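Local coordinates for phosphotriesterase homology protein (Escherichia coli, PDB 1BF6), which hydrolyses phosphorylated glyceryl acetates and related esters, as well as aromatic acetates and propionates, as a two-zinc member of the phosphotriesterase family, at residues V25-Q31 and I243-L249; R56-R60 and E103-E107. All coordinates share one frame; numbering follows the deposited sequence.

Interaction 1 of 2, residues V25-Q31 and I243-L249. With SO4 (sulfate ion), chain F.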
loop_
_atom_site.group_PDB
_atom_site.type_symbol
_atom_site.label_atom_id
_atom_site.label_comp_id
_atom_site.label_asym_id
_atom_site.label_seq_id
_atom_site.Cartn_x
_atom_site.Cartn_y
_atom_site.Cartn_z
ATOM N N VAL A 25 7.083 18.762 -10.039
ATOM C CA VAL A 25 5.980 18.237 -10.844
ATOM C C VAL A 25 6.071 16.705 -11.068
ATOM O O VAL A 25 5.083 16.068 -11.439
ATOM C CB VAL A 25 5.881 19.001 -12.201
ATOM C CG1 VAL A 25 7.128 18.738 -13.060
ATOM C CG2 VAL A 25 4.598 18.626 -12.939
ATOM N N ASP A 26 7.247 16.122 -10.825
ATOM C CA ASP A 26 7.446 14.681 -10.980
ATOM C C ASP A 26 6.562 13.959 -9.949
ATOM O O ASP A 26 6.037 12.866 -10.206
ATOM C CB ASP A 26 8.920 14.312 -10.750
ATOM C CG ASP A 26 9.267 12.916 -11.257
ATOM O OD1 ASP A 26 8.645 12.477 -12.239
ATOM O OD2 ASP A 26 10.163 12.261 -10.684
ATOM N N CYS A 27 6.401 14.605 -8.793
ATOM C CA CYS A 27 5.591 14.097 -7.689
ATOM C C CYS A 27 4.076 14.263 -7.896
ATOM O O CYS A 27 3.280 13.926 -7.010
ATOM C CB CYS A 27 6.041 14.744 -6.380
ATOM S SG CYS A 27 7.741 14.366 -5.980
ATOM N N ARG A 28 3.693 14.816 -9.045
ATOM C CA ARG A 28 2.294 14.972 -9.404
ATOM C C ARG A 28 1.957 13.861 -10.410
ATOM O O ARG A 28 1.960 14.078 -11.635
ATOM C CB ARG A 28 2.017 16.357 -10.011
ATOM C CG ARG A 28 0.569 16.557 -10.454
ATOM C CD ARG A 28 0.134 18.027 -10.417
ATOM N NE ARG A 28 0.883 18.902 -11.322
ATOM C CZ ARG A 28 0.636 19.039 -12.627
ATOM N NH1 ARG A 28 -0.344 18.351 -13.214
ATOM N NH2 ARG A 28 1.352 19.893 -13.347
ATOM N N LEU A 29 1.714 12.659 -9.890
ATOM C CA LEU A 29 1.382 11.508 -10.736
ATOM C C LEU A 29 -0.100 11.582 -11.099
ATOM O O LEU A 29 -0.957 11.097 -10.358
ATOM C CB LEU A 29 1.712 10.203 -10.000
ATOM C CG LEU A 29 1.494 8.901 -10.774
ATOM C CD1 LEU A 29 2.498 8.800 -11.922
ATOM C CD2 LEU A 29 1.660 7.735 -9.830
ATOM N N ASP A 30 -0.393 12.199 -12.244
ATOM C CA ASP A 30 -1.767 12.376 -12.698
ATOM C C ASP A 30 -1.927 12.312 -14.221
ATOM O O ASP A 30 -2.873 12.881 -14.769
ATOM C CB ASP A 30 -2.303 13.729 -12.196
ATOM C CG ASP A 30 -1.604 14.938 -12.848
ATOM O OD1 ASP A 30 -0.513 14.786 -13.452
ATOM O OD2 ASP A 30 -2.157 16.056 -12.755
ATOM N N GLN A 31 -1.004 11.637 -14.898
ATOM C CA GLN A 31 -1.060 11.536 -16.354
ATOM C C GLN A 31 -1.973 10.394 -16.766
ATOM O O GLN A 31 -1.555 9.244 -16.899
ATOM C CB GLN A 31 0.348 11.389 -16.914
ATOM C CG GLN A 31 1.251 12.548 -16.484
ATOM C CD GLN A 31 2.627 12.505 -17.113
ATOM O OE1 GLN A 31 3.459 11.680 -16.752
ATOM N NE2 GLN A 31 2.882 13.421 -18.043
ATOM N N ILE A 243 4.510 2.830 -6.996
ATOM C CA ILE A 243 4.772 3.861 -8.014
ATOM C C ILE A 243 4.235 5.189 -7.450
ATOM O O ILE A 243 3.102 5.245 -6.950
ATOM C CB ILE A 243 4.068 3.538 -9.360
ATOM C CG1 ILE A 243 4.656 2.264 -9.984
ATOM C CG2 ILE A 243 4.171 4.711 -10.317
ATOM C CD1 ILE A 243 6.151 2.319 -10.224
ATOM N N THR A 244 5.056 6.236 -7.527
ATOM C CA THR A 244 4.701 7.551 -6.988
ATOM C C THR A 244 5.070 8.743 -7.884
ATOM O O THR A 244 4.590 9.850 -7.656
ATOM C CB THR A 244 5.415 7.796 -5.630
ATOM O OG1 THR A 244 6.835 7.724 -5.813
ATOM C CG2 THR A 244 5.007 6.766 -4.573
ATOM N N ARG A 245 5.906 8.515 -8.897
ATOM C CA ARG A 245 6.366 9.594 -9.780
ATOM C C ARG A 245 6.123 9.383 -11.259
ATOM O O ARG A 245 6.035 8.254 -11.730
ATOM C CB ARG A 245 7.866 9.792 -9.585
ATOM C CG ARG A 245 8.259 10.209 -8.187
ATOM C CD ARG A 245 9.754 10.137 -8.037
ATOM N NE ARG A 245 10.208 10.751 -6.796
ATOM C CZ ARG A 245 11.017 11.805 -6.746
ATOM N NH1 ARG A 245 11.451 12.368 -7.872
ATOM N NH2 ARG A 245 11.436 12.265 -5.570
ATOM N N ARG A 246 6.027 10.486 -11.996
ATOM C CA ARG A 246 5.836 10.428 -13.448
ATOM C C ARG A 246 7.037 9.701 -14.080
ATOM O O ARG A 246 6.875 8.923 -15.021
ATOM C CB ARG A 246 5.729 11.840 -14.041
ATOM C CG ARG A 246 4.512 12.624 -13.588
ATOM C CD ARG A 246 4.555 14.053 -14.126
ATOM N NE ARG A 246 3.262 14.732 -14.037
ATOM C CZ ARG A 246 2.927 15.803 -14.757
ATOM N NH1 ARG A 246 3.792 16.322 -15.623
ATOM N NH2 ARG A 246 1.729 16.353 -14.620
ATOM N N SER A 247 8.224 9.918 -13.515
ATOM C CA SER A 247 9.446 9.301 -14.025
ATOM C C SER A 247 9.482 7.781 -13.851
ATOM O O SER A 247 10.364 7.108 -14.390
ATOM C CB SER A 247 10.697 9.963 -13.422
ATOM O OG SER A 247 10.774 9.825 -12.015
ATOM N N HIS A 248 8.532 7.247 -13.086
ATOM C CA HIS A 248 8.427 5.800 -12.877
ATOM C C HIS A 248 7.650 5.147 -14.037
ATOM O O HIS A 248 7.760 3.941 -14.266
ATOM C CB HIS A 248 7.709 5.484 -11.550
ATOM C CG HIS A 248 8.471 5.880 -10.321
ATOM N ND1 HIS A 248 7.853 6.128 -9.112
ATOM C CD2 HIS A 248 9.799 6.026 -10.098
ATOM C CE1 HIS A 248 8.765 6.401 -8.197
ATOM N NE2 HIS A 248 9.955 6.347 -8.770
ATOM N N LEU A 249 6.844 5.942 -14.733
ATOM C CA LEU A 249 6.034 5.474 -15.850
ATOM C C LEU A 249 6.898 5.155 -17.076
ATOM O O LEU A 249 7.889 5.829 -17.334
ATOM C CB LEU A 249 4.983 6.525 -16.209
ATOM C CG LEU A 249 4.063 6.992 -15.059
ATOM C CD1 LEU A 249 3.004 7.940 -15.619
ATOM C CD2 LEU A 249 3.414 5.801 -14.365
HETATM S S SO4 F . 10.001 7.959 -3.855
HETATM O O1 SO4 F . 11.086 8.926 -3.998
HETATM O O2 SO4 F . 8.667 8.683 -4.000
HETATM O O3 SO4 F . 10.035 6.846 -4.939
HETATM O O4 SO4 F . 10.125 7.261 -2.502
HETATM O O HOH W 1 3.995 11.585 -5.627
#
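With CG anti to its carbonyl carbon (chi1 -65°) and the chain extended as far as NE, Arg246 reaches straight across segment 25-31; Asp26, its CG anti to the backbone N (chi1 -164°), turns its carboxylate back toward the loop 243-249. Two grips result. At the first, Asp26 OD1 accepts from the backbone N of Ser247 at 2.9 Å on its syn lone pair, while OD2 receives Ser247 OG (2.8 Å) syn and the salt-bridging Arg245 NH1 (3.1 Å) anti, and Arg246 N bonds to the carbonyl O of Asp26. At the second, Arg246 NE donates to the carbonyl O of Arg28 at 2.8 Å, and NH2 meets Asp30 OD1 at 3.0 Å, with carboxylate and guanidinium nearly coplanar. Val25 CG2 lies over one face of this guanidinium; the amide of Gln31 stacks on the other, planes 3° apart, its OE1 held by Asn252. Beside these polar bonds, Leu29 CD1 packs on Leu249 CD1 at 3.8 Å. Thr244, its side chain about 4 Å from those of the zinc ligands His13 and Asp242, places the contact at the edge of the TIM-barrel metal site; its OG1 hydrogen-bonds a sulfate, probably from the crystallisation liquor. Arg28 NH1 stands just 3.2 Å from Arg246 NH2, but Asp30 takes one arginine on each carboxylate oxygen, and this shared negative charge is likely to offset the repulsion.

Interaction 2 of 2, residues R56-R60 and E103-E107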
loop_
_atom_site.group_PDB
_atom_site.type_symbol
_atom_site.label_atom_id
_atom_site.label_comp_id
_atom_site.label_asym_id
_atom_site.label_seq_id
_atom_site.Cartn_x
_atom_site.Cartn_y
_atom_site.Cartn_z
ATOM N N ARG A 56 -6.868 11.381 1.173
ATOM C CA ARG A 56 -7.274 12.731 0.793
ATOM C C ARG A 56 -6.209 13.808 0.598
ATOM O O ARG A 56 -6.070 14.350 -0.501
ATOM C CB ARG A 56 -8.377 13.258 1.720
ATOM C CG ARG A 56 -8.907 14.597 1.261
ATOM C CD ARG A 56 -10.182 14.987 1.977
ATOM N NE ARG A 56 -10.563 16.350 1.625
ATOM C CZ ARG A 56 -11.640 16.975 2.088
ATOM N NH1 ARG A 56 -12.464 16.356 2.923
ATOM N NH2 ARG A 56 -11.872 18.240 1.744
ATOM N N TYR A 57 -5.452 14.089 1.652
ATOM C CA TYR A 57 -4.444 15.135 1.618
ATOM C C TYR A 57 -3.093 14.786 1.001
ATOM O O TYR A 57 -2.109 15.519 1.151
ATOM C CB TYR A 57 -4.333 15.778 2.994
ATOM C CG TYR A 57 -5.671 16.357 3.430
ATOM C CD1 TYR A 57 -6.101 17.605 2.969
ATOM C CD2 TYR A 57 -6.545 15.619 4.243
ATOM C CE1 TYR A 57 -7.373 18.105 3.297
ATOM C CE2 TYR A 57 -7.812 16.114 4.576
ATOM C CZ TYR A 57 -8.217 17.351 4.100
ATOM O OH TYR A 57 -9.465 17.834 4.426
ATOM N N MET A 58 -3.073 13.661 0.288
ATOM C CA MET A 58 -1.901 13.212 -0.445
ATOM C C MET A 58 -2.210 13.522 -1.912
ATOM O O MET A 58 -1.382 13.298 -2.800
ATOM C CB MET A 58 -1.678 11.705 -0.266
ATOM C CG MET A 58 -0.999 11.312 1.039
ATOM S SD MET A 58 -1.054 9.529 1.337
ATOM C CE MET A 58 0.352 8.967 0.309
ATOM N N GLY A 59 -3.404 14.047 -2.165
ATOM C CA GLY A 59 -3.789 14.388 -3.524
ATOM C C GLY A 59 -4.655 13.355 -4.219
ATOM O O GLY A 59 -4.606 13.228 -5.450
ATOM N N ARG A 60 -5.459 12.627 -3.439
ATOM C CA ARG A 60 -6.354 11.613 -3.991
ATOM C C ARG A 60 -7.348 12.244 -4.966
ATOM O O ARG A 60 -7.722 13.411 -4.830
ATOM C CB ARG A 60 -7.116 10.905 -2.854
ATOM C CG ARG A 60 -8.015 9.722 -3.290
ATOM C CD ARG A 60 -8.836 9.177 -2.103
ATOM N NE ARG A 60 -9.823 10.161 -1.659
ATOM C CZ ARG A 60 -10.248 10.304 -0.403
ATOM N NH1 ARG A 60 -9.794 9.517 0.563
ATOM N NH2 ARG A 60 -11.080 11.292 -0.106
ATOM N N GLU A 103 -14.317 10.829 10.191
ATOM C CA GLU A 103 -14.017 11.146 8.800
ATOM C C GLU A 103 -13.683 9.870 8.034
ATOM O O GLU A 103 -14.206 9.645 6.946
ATOM C CB GLU A 103 -12.829 12.111 8.716
ATOM C CG GLU A 103 -12.426 12.479 7.270
ATOM C CD GLU A 103 -11.161 13.333 7.200
ATOM O OE1 GLU A 103 -10.572 13.625 8.258
ATOM O OE2 GLU A 103 -10.747 13.691 6.077
ATOM N N MET A 104 -12.820 9.037 8.612
ATOM C CA MET A 104 -12.422 7.786 7.962
ATOM C C MET A 104 -13.626 6.857 7.785
ATOM O O MET A 104 -13.830 6.308 6.709
ATOM C CB MET A 104 -11.294 7.112 8.742
ATOM C CG MET A 104 -9.970 7.886 8.680
ATOM S SD MET A 104 -8.616 7.063 9.499
ATOM C CE MET A 104 -8.309 8.082 10.899
ATOM N N VAL A 105 -14.470 6.753 8.815
ATOM C CA VAL A 105 -15.672 5.918 8.736
ATOM C C VAL A 105 -16.620 6.384 7.620
ATOM O O VAL A 105 -17.130 5.557 6.867
ATOM C CB VAL A 105 -16.439 5.866 10.113
ATOM C CG1 VAL A 105 -17.805 5.194 9.936
ATOM C CG2 VAL A 105 -15.609 5.128 11.158
ATOM N N ASP A 106 -16.831 7.698 7.475
ATOM C CA ASP A 106 -17.720 8.211 6.438
ATOM C C ASP A 106 -17.143 8.038 5.030
ATOM O O ASP A 106 -17.886 7.949 4.059
ATOM C CB ASP A 106 -18.051 9.684 6.669
ATOM C CG ASP A 106 -18.923 9.919 7.908
ATOM O OD1 ASP A 106 -19.379 8.952 8.560
ATOM O OD2 ASP A 106 -19.138 11.101 8.231
ATOM N N GLU A 107 -15.823 8.064 4.915
ATOM C CA GLU A 107 -15.202 7.888 3.609
ATOM C C GLU A 107 -15.391 6.435 3.168
ATOM O O GLU A 107 -15.535 6.159 1.975
ATOM C CB GLU A 107 -13.728 8.301 3.634
ATOM C CG GLU A 107 -13.554 9.833 3.672
ATOM C CD GLU A 107 -12.253 10.328 3.033
ATOM O OE1 GLU A 107 -11.194 9.696 3.226
ATOM O OE2 GLU A 107 -12.302 11.376 2.360
HETATM O O HOH W 2 -8.492 10.334 3.481
HETATM O O HOH W 3 -12.481 13.702 3.966
HETATM O O HOH W 4 -10.941 16.424 6.291
#
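A buried, end-on salt bridge between Arg60 and Glu107, supplemented by bridging waters, ties the loop that follows strand 47-52 of this TIM barrel to the outer helix 97-109. Arg60 and Glu107 approach from opposite directions, and each guanidinium nitrogen takes one carboxylate oxygen: NH1 to OE1 at 3.0 Å and NH2 to OE2 at 2.8 Å, both nearly straight at 166°. The oxygens lie close to the guanidinium plane, yet the nitrogens come from above the carboxylate, the two planes being 52° apart. A bend at chi3 (67°) turns the otherwise extended Arg60 chain so that NH1 and NH2 face the helix. Further partners fix both groups: Asp113 pairs with Arg60 NE, Cys79 O accepts from NH1, and Thr80 bonds to Glu107 OE1. An alanine in place of Arg60 would probably leave the carboxylates of Glu107 and Asp113 without their positive mate and open a gap between loop and helix. One turn earlier on the helix, Glu103, held at OE1 by Tyr82, meets the loop chiefly through water. Tyr57 brings its ring edge to Glu103 OE2, with CE2 4.1 Å away, and its hydroxyl is linked to the same oxygen through a water whose bond to OE2 is weak. Over the centre of the Arg56 guanidinium, 3.3 Å above its plane, sits Tyr57 OH. Another water accepts from Arg56 NH1 at 2.9 Å and donates to both Glu103 OE2 at 2.7 Å and Glu107 OE2 at 2.8 Å.

Overall arrangement
Both contacts belong to one TIM barrel and illustrate how its loops are tied at two places around the barrel. Along the chain the order is 25-31, 56-60, 103-107 and 243-249, so interaction 2 falls wholly between the two halves of interaction 1. Their centres are about 20 Å apart and their nearest atoms about 6 Å, without touching. Interaction 1 joins the segment around strand 28-29, which follows the early strand 7-12, to the loop after the late strand 237-239, beside the zinc ligands His13 and Asp242. Interaction 2 instead runs outward, from the loop after strand 47-52 to helix 97-109, with the side chain of Arg60 about 12 Å from a zinc ion.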